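Local atomic coordinates of L-asparaginase 1 (Escherichia coli, PDB entry 6NXC), a protein that catalyses the hydrolysis of L-asparagine to L-aspartate and ammonium, as a cytoplasmic, allosterically regulated homotetramer. Residues I95-H109 against L121-T135. The protein carries 1 engineered substitution. Numbering follows the deposited sequence.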
loop_
_atom_site.group_PDB
_atom_site.type_symbol
_atom_site.label_atom_id
_atom_site.label_comp_id
_atom_site.label_asym_id
_atom_site.label_seq_id
_atom_site.Cartn_x
_atom_site.Cartn_y
_atom_site.Cartn_z
ATOM N N ILE B 95 -30.133 -20.770 1.135
ATOM C CA ILE B 95 -30.323 -19.545 1.985
ATOM C C ILE B 95 -31.833 -19.314 2.189
ATOM O O ILE B 95 -32.284 -19.138 3.344
ATOM C CB ILE B 95 -29.622 -18.320 1.376
ATOM C CG1 ILE B 95 -28.109 -18.490 1.425
ATOM C CG2 ILE B 95 -30.091 -16.986 1.992
ATOM C CD1 ILE B 95 -27.404 -17.582 0.441
ATOM N N LYS B 96 -32.628 -19.382 1.132
ATOM C CA LYS B 96 -34.078 -19.064 1.161
ATOM C C LYS B 96 -34.767 -20.110 2.029
ATOM O O LYS B 96 -35.569 -19.733 2.892
ATOM C CB LYS B 96 -34.663 -19.084 -0.255
ATOM C CG LYS B 96 -36.203 -18.964 -0.365
ATOM C CD LYS B 96 -36.740 -17.701 0.192
ATOM C CE LYS B 96 -38.248 -17.541 0.137
ATOM N NZ LYS B 96 -38.693 -16.426 1.038
ATOM N N ALA B 97 -34.364 -21.375 1.901
ATOM C CA ALA B 97 -34.881 -22.514 2.710
ATOM C C ALA B 97 -34.714 -22.271 4.189
ATOM O O ALA B 97 -35.640 -22.668 4.948
ATOM C CB ALA B 97 -34.266 -23.815 2.313
ATOM N N HIS B 98 -33.642 -21.620 4.613
ATOM C CA HIS B 98 -33.311 -21.487 6.036
ATOM C C HIS B 98 -33.471 -20.041 6.492
ATOM O O HIS B 98 -33.141 -19.769 7.663
ATOM C CB HIS B 98 -31.927 -22.056 6.268
ATOM C CG HIS B 98 -31.915 -23.519 5.956
ATOM N ND1 HIS B 98 -31.622 -23.997 4.640
ATOM C CD2 HIS B 98 -32.259 -24.611 6.687
ATOM C CE1 HIS B 98 -31.601 -25.327 4.667
ATOM N NE2 HIS B 98 -32.064 -25.726 5.844
ATOM N N TYR B 99 -33.910 -19.151 5.644
ATOM C CA TYR B 99 -33.866 -17.692 5.920
ATOM C C TYR B 99 -34.568 -17.335 7.201
ATOM O O TYR B 99 -34.026 -16.546 7.987
ATOM C CB TYR B 99 -34.502 -16.915 4.802
ATOM C CG TYR B 99 -34.360 -15.411 4.892
ATOM C CD1 TYR B 99 -33.147 -14.753 4.825
ATOM C CD2 TYR B 99 -35.492 -14.603 5.094
ATOM C CE1 TYR B 99 -33.061 -13.392 4.840
ATOM C CE2 TYR B 99 -35.406 -13.235 5.091
ATOM C CZ TYR B 99 -34.193 -12.592 4.957
ATOM O OH TYR B 99 -34.174 -11.246 4.931
ATOM N N ASP B 100 -35.817 -17.812 7.362
ATOM C CA ASP B 100 -36.590 -17.412 8.584
ATOM C C ASP B 100 -36.037 -18.015 9.855
ATOM O O ASP B 100 -36.362 -17.462 10.958
ATOM C CB ASP B 100 -38.083 -17.739 8.429
ATOM C CG ASP B 100 -38.745 -16.858 7.374
ATOM O OD1 ASP B 100 -38.232 -15.768 7.081
ATOM O OD2 ASP B 100 -39.776 -17.270 6.856
ATOM N N ASP B 101 -35.220 -19.055 9.786
ATOM C CA ASP B 101 -34.785 -19.856 10.957
ATOM C C ASP B 101 -33.475 -19.373 11.603
ATOM O O ASP B 101 -33.130 -19.854 12.691
ATOM C CB ASP B 101 -34.719 -21.340 10.554
ATOM C CG ASP B 101 -36.074 -21.847 10.058
ATOM O OD1 ASP B 101 -37.093 -21.421 10.627
ATOM O OD2 ASP B 101 -36.095 -22.532 9.050
ATOM N N TYR B 102 -32.694 -18.549 10.925
ATOM C CA TYR B 102 -31.337 -18.159 11.402
ATOM C C TYR B 102 -31.235 -16.646 11.330
ATOM O O TYR B 102 -32.008 -16.025 10.607
ATOM C CB TYR B 102 -30.302 -18.866 10.526
ATOM C CG TYR B 102 -30.330 -20.353 10.766
ATOM C CD1 TYR B 102 -31.199 -21.191 10.066
ATOM C CD2 TYR B 102 -29.520 -20.924 11.730
ATOM C CE1 TYR B 102 -31.266 -22.562 10.297
ATOM C CE2 TYR B 102 -29.539 -22.301 11.901
ATOM C CZ TYR B 102 -30.397 -23.110 11.204
ATOM O OH TYR B 102 -30.398 -24.458 11.457
ATOM N N ASP B 103 -30.247 -16.093 12.008
ATOM C CA ASP B 103 -30.016 -14.635 12.076
ATOM C C ASP B 103 -29.056 -14.180 11.007
ATOM O O ASP B 103 -28.834 -12.993 10.799
ATOM C CB ASP B 103 -29.554 -14.280 13.461
ATOM C CG ASP B 103 -30.553 -14.644 14.541
ATOM O OD1 ASP B 103 -31.731 -14.381 14.257
ATOM O OD2 ASP B 103 -30.160 -15.338 15.567
ATOM N N GLY B 104 -28.356 -15.115 10.409
ATOM C CA GLY B 104 -27.379 -14.796 9.352
ATOM C C GLY B 104 -26.821 -16.047 8.727
ATOM O O GLY B 104 -27.008 -17.151 9.290
ATOM N N PHE B 105 -26.005 -15.860 7.685
ATOM C CA PHE B 105 -25.553 -16.962 6.809
ATOM C C PHE B 105 -24.069 -16.754 6.519
ATOM O O PHE B 105 -23.699 -15.672 6.022
ATOM C CB PHE B 105 -26.461 -16.907 5.567
ATOM C CG PHE B 105 -27.912 -17.010 5.971
ATOM C CD1 PHE B 105 -28.557 -18.238 6.078
ATOM C CD2 PHE B 105 -28.606 -15.852 6.223
ATOM C CE1 PHE B 105 -29.871 -18.301 6.525
ATOM C CE2 PHE B 105 -29.886 -15.912 6.747
ATOM C CZ PHE B 105 -30.475 -17.135 6.959
ATOM N N VAL B 106 -23.296 -17.778 6.715
ATOM C CA VAL B 106 -21.896 -17.804 6.217
ATOM C C VAL B 106 -21.783 -18.895 5.170
ATOM O O VAL B 106 -22.225 -20.072 5.405
ATOM C CB VAL B 106 -20.942 -18.033 7.385
ATOM C CG1 VAL B 106 -19.516 -18.317 6.879
ATOM C CG2 VAL B 106 -20.968 -16.864 8.362
ATOM N N ILE B 107 -21.246 -18.532 4.032
ATOM C CA ILE B 107 -21.075 -19.455 2.916
ATOM C C ILE B 107 -19.571 -19.793 2.941
ATOM O O ILE B 107 -18.778 -18.920 2.557
ATOM C CB ILE B 107 -21.574 -18.875 1.586
ATOM C CG1 ILE B 107 -22.992 -18.263 1.572
ATOM C CG2 ILE B 107 -21.510 -19.878 0.485
ATOM C CD1 ILE B 107 -24.051 -19.118 2.197
ATOM N N LEU B 108 -19.230 -21.038 3.279
ATOM C CA LEU B 108 -17.829 -21.476 3.249
ATOM C C LEU B 108 -17.590 -22.008 1.836
ATOM O O LEU B 108 -18.451 -22.861 1.372
ATOM C CB LEU B 108 -17.598 -22.629 4.224
ATOM C CG LEU B 108 -17.205 -22.243 5.623
ATOM C CD1 LEU B 108 -16.910 -23.511 6.454
ATOM C CD2 LEU B 108 -15.987 -21.328 5.610
ATOM N N HIS B 109 -16.509 -21.644 1.160
ATOM C CA HIS B 109 -16.432 -21.741 -0.318
ATOM C C HIS B 109 -14.945 -21.783 -0.678
ATOM O O HIS B 109 -14.146 -21.207 0.064
ATOM C CB HIS B 109 -17.094 -20.494 -0.935
ATOM C CG HIS B 109 -17.463 -20.540 -2.361
ATOM N ND1 HIS B 109 -16.460 -20.494 -3.343
ATOM C CD2 HIS B 109 -18.676 -20.591 -3.023
ATOM C CE1 HIS B 109 -17.054 -20.514 -4.552
ATOM N NE2 HIS B 109 -18.411 -20.498 -4.386
ATOM N N LEU B 121 -24.896 -14.049 -5.866
ATOM C CA LEU B 121 -25.891 -14.023 -4.782
ATOM C C LEU B 121 -26.415 -12.609 -4.625
ATOM O O LEU B 121 -27.594 -12.417 -4.282
ATOM C CB LEU B 121 -25.333 -14.574 -3.461
ATOM C CG LEU B 121 -25.006 -16.051 -3.521
ATOM C CD1 LEU B 121 -24.330 -16.443 -2.234
ATOM C CD2 LEU B 121 -26.287 -16.898 -3.760
ATOM N N SER B 122 -25.569 -11.575 -4.791
ATOM C CA SER B 122 -25.975 -10.190 -4.632
ATOM C C SER B 122 -27.175 -9.824 -5.525
ATOM O O SER B 122 -28.059 -9.096 -5.104
ATOM C CB SER B 122 -24.867 -9.167 -4.792
ATOM O OG SER B 122 -24.487 -8.966 -6.122
ATOM N N PHE B 123 -27.144 -10.195 -6.782
ATOM C CA PHE B 123 -28.231 -9.962 -7.758
ATOM C C PHE B 123 -29.412 -10.867 -7.522
ATOM O O PHE B 123 -30.523 -10.360 -7.639
ATOM C CB PHE B 123 -27.681 -10.173 -9.175
ATOM C CG PHE B 123 -26.571 -9.204 -9.451
ATOM C CD1 PHE B 123 -26.835 -7.871 -9.576
ATOM C CD2 PHE B 123 -25.266 -9.637 -9.652
ATOM C CE1 PHE B 123 -25.811 -6.970 -9.836
ATOM C CE2 PHE B 123 -24.259 -8.757 -9.944
ATOM C CZ PHE B 123 -24.528 -7.420 -10.004
ATOM N N MET B 124 -29.194 -12.099 -7.034
ATOM C CA MET B 124 -30.293 -13.097 -6.947
ATOM C C MET B 124 -31.162 -12.772 -5.708
ATOM O O MET B 124 -32.387 -12.997 -5.759
ATOM C CB MET B 124 -29.707 -14.521 -6.801
ATOM C CG MET B 124 -29.067 -14.949 -8.055
ATOM S SD MET B 124 -28.194 -16.477 -7.763
ATOM C CE MET B 124 -29.649 -17.481 -7.925
ATOM N N LEU B 125 -30.556 -12.302 -4.607
ATOM C CA LEU B 125 -31.263 -12.221 -3.305
ATOM C C LEU B 125 -31.900 -10.815 -3.207
ATOM O O LEU B 125 -31.274 -9.867 -2.659
ATOM C CB LEU B 125 -30.298 -12.468 -2.142
ATOM C CG LEU B 125 -29.586 -13.799 -2.123
ATOM C CD1 LEU B 125 -28.720 -14.029 -0.881
ATOM C CD2 LEU B 125 -30.584 -14.905 -2.162
ATOM N N GLU B 126 -33.169 -10.659 -3.510
ATOM C CA GLU B 126 -33.850 -9.333 -3.417
ATOM C C GLU B 126 -34.570 -9.269 -2.062
ATOM O O GLU B 126 -34.976 -10.348 -1.568
ATOM C CB GLU B 126 -34.864 -9.224 -4.585
ATOM C CG GLU B 126 -35.904 -8.100 -4.406
ATOM C CD GLU B 126 -37.015 -8.003 -5.455
ATOM O OE1 GLU B 126 -37.678 -6.926 -5.536
ATOM O OE2 GLU B 126 -37.235 -8.994 -6.175
ATOM N N ASN B 127 -34.631 -8.095 -1.464
ATOM C CA ASN B 127 -35.172 -7.871 -0.090
ATOM C C ASN B 127 -34.358 -8.621 0.958
ATOM O O ASN B 127 -34.947 -9.244 1.896
ATOM C CB ASN B 127 -36.646 -8.245 0.039
ATOM C CG ASN B 127 -37.509 -7.539 -0.966
ATOM O OD1 ASN B 127 -37.149 -6.489 -1.463
ATOM N ND2 ASN B 127 -38.588 -8.191 -1.349
ATOM N N LEU B 128 -33.039 -8.662 0.753
ATOM C CA LEU B 128 -32.155 -9.338 1.736
ATOM C C LEU B 128 -32.107 -8.513 3.034
ATOM O O LEU B 128 -31.575 -7.398 2.984
ATOM C CB LEU B 128 -30.734 -9.448 1.154
ATOM C CG LEU B 128 -29.771 -10.214 2.039
ATOM C CD1 LEU B 128 -30.153 -11.630 2.388
ATOM C CD2 LEU B 128 -28.422 -10.306 1.394
ATOM N N GLY B 129 -32.542 -9.081 4.166
ATOM C CA GLY B 129 -32.590 -8.373 5.463
ATOM C C GLY B 129 -31.792 -9.032 6.535
ATOM O O GLY B 129 -32.021 -8.712 7.724
ATOM N N LYS B 130 -30.800 -9.860 6.126
ATOM C CA LYS B 130 -29.889 -10.557 7.036
ATOM C C LYS B 130 -28.566 -10.658 6.323
ATOM O O LYS B 130 -28.513 -10.618 5.113
ATOM C CB LYS B 130 -30.394 -11.947 7.459
ATOM C CG LYS B 130 -31.784 -11.924 8.098
ATOM C CD LYS B 130 -32.280 -13.262 8.526
ATOM C CE LYS B 130 -33.738 -13.210 8.947
ATOM N NZ LYS B 130 -34.154 -14.334 9.790
ATOM N N PRO B 131 -27.466 -10.752 7.081
ATOM C CA PRO B 131 -26.150 -10.808 6.468
ATOM C C PRO B 131 -25.964 -12.184 5.831
ATOM O O PRO B 131 -26.323 -13.292 6.374
ATOM C CB PRO B 131 -25.248 -10.530 7.673
ATOM C CG PRO B 131 -26.017 -10.992 8.826
ATOM C CD PRO B 131 -27.433 -10.669 8.557
ATOM N N VAL B 132 -25.210 -12.128 4.735
ATOM C CA VAL B 132 -24.730 -13.310 3.998
ATOM C C VAL B 132 -23.288 -12.997 3.723
ATOM O O VAL B 132 -23.016 -11.983 3.051
ATOM C CB VAL B 132 -25.505 -13.538 2.702
ATOM C CG1 VAL B 132 -24.899 -14.663 1.968
ATOM C CG2 VAL B 132 -27.011 -13.760 2.883
ATOM N N ILE B 133 -22.416 -13.806 4.272
ATOM C CA ILE B 133 -20.958 -13.582 4.209
ATOM C C ILE B 133 -20.288 -14.807 3.619
ATOM O O ILE B 133 -20.366 -15.935 4.190
ATOM C CB ILE B 133 -20.395 -13.315 5.615
ATOM C CG1 ILE B 133 -21.173 -12.234 6.386
ATOM C CG2 ILE B 133 -18.919 -13.049 5.480
ATOM C CD1 ILE B 133 -20.488 -11.770 7.677
ATOM N N VAL B 134 -19.577 -14.606 2.504
ATOM C CA VAL B 134 -18.817 -15.691 1.894
ATOM C C VAL B 134 -17.395 -15.589 2.451
ATOM O O VAL B 134 -16.846 -14.495 2.451
ATOM C CB VAL B 134 -18.882 -15.589 0.361
ATOM C CG1 VAL B 134 -18.265 -16.768 -0.322
ATOM C CG2 VAL B 134 -20.325 -15.370 -0.166
ATOM N N THR B 135 -16.816 -16.718 2.782
ATOM C CA THR B 135 -15.408 -16.840 3.272
ATOM C C THR B 135 -14.844 -18.222 2.967
ATOM O O THR B 135 -15.537 -19.122 2.497
ATOM C CB THR B 135 -15.327 -16.425 4.764
ATOM O OG1 THR B 135 -13.963 -16.049 5.010
ATOM C CG2 THR B 135 -15.726 -17.492 5.764
HETATM O O HOH W 1 -36.357 -10.163 4.290
HETATM O O HOH W 2 -33.036 -13.165 12.296
#
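Ile95, near the end of helix 85-98, packs its CD1 methyl against Leu125 CD1 at 4.0 Å and Val132 CG1 at 4.1 Å. Leu121 CD1 of helix 114-124 touches Ile95 CD1 and Ile107 CG1, the latter also meeting Val132 CG1, so both helices, Leu125 just after the second, and one face of the sheet share an apolar layer. On the other face, Thr135 CG2 touches Leu108 CD2 and, less closely, Val106 CG1. Between these two layers strands 104-108 and 132-135 run parallel, Ile107 N hydrogen-bonded to Ile133 O (2.7 Å) and Ile107 O accepting from Thr135 N.

Just before the N-terminal ends of the two strands, Lys130 crosses one face of the Tyr99 ring, CE 4.1 Å from the ring centroid and NZ 4.8 Å in a cation-pi contact. Extended beyond CG (chi2 -179°), its chain carries NZ to Tyr99 O and Tyr102 O, each 2.9 Å away, and a water links the ammonium to Asp103 OD1. With Lys130 replaced by an alanine, both carbonyls would probably lose this shared donor and the Tyr99 ring its cation-pi partner. Farther out, Gly129 N donates to Tyr99 OH (2.8 Å), which donates to a water held by Asn127 O. Strands 104-108 and 132-135 with helix 114-124 between them form a right-handed beta-alpha-beta crossover of the asparaginase N-terminal domain, against which helix 85-98 packs, His109 leading toward substrate-binding Ser80.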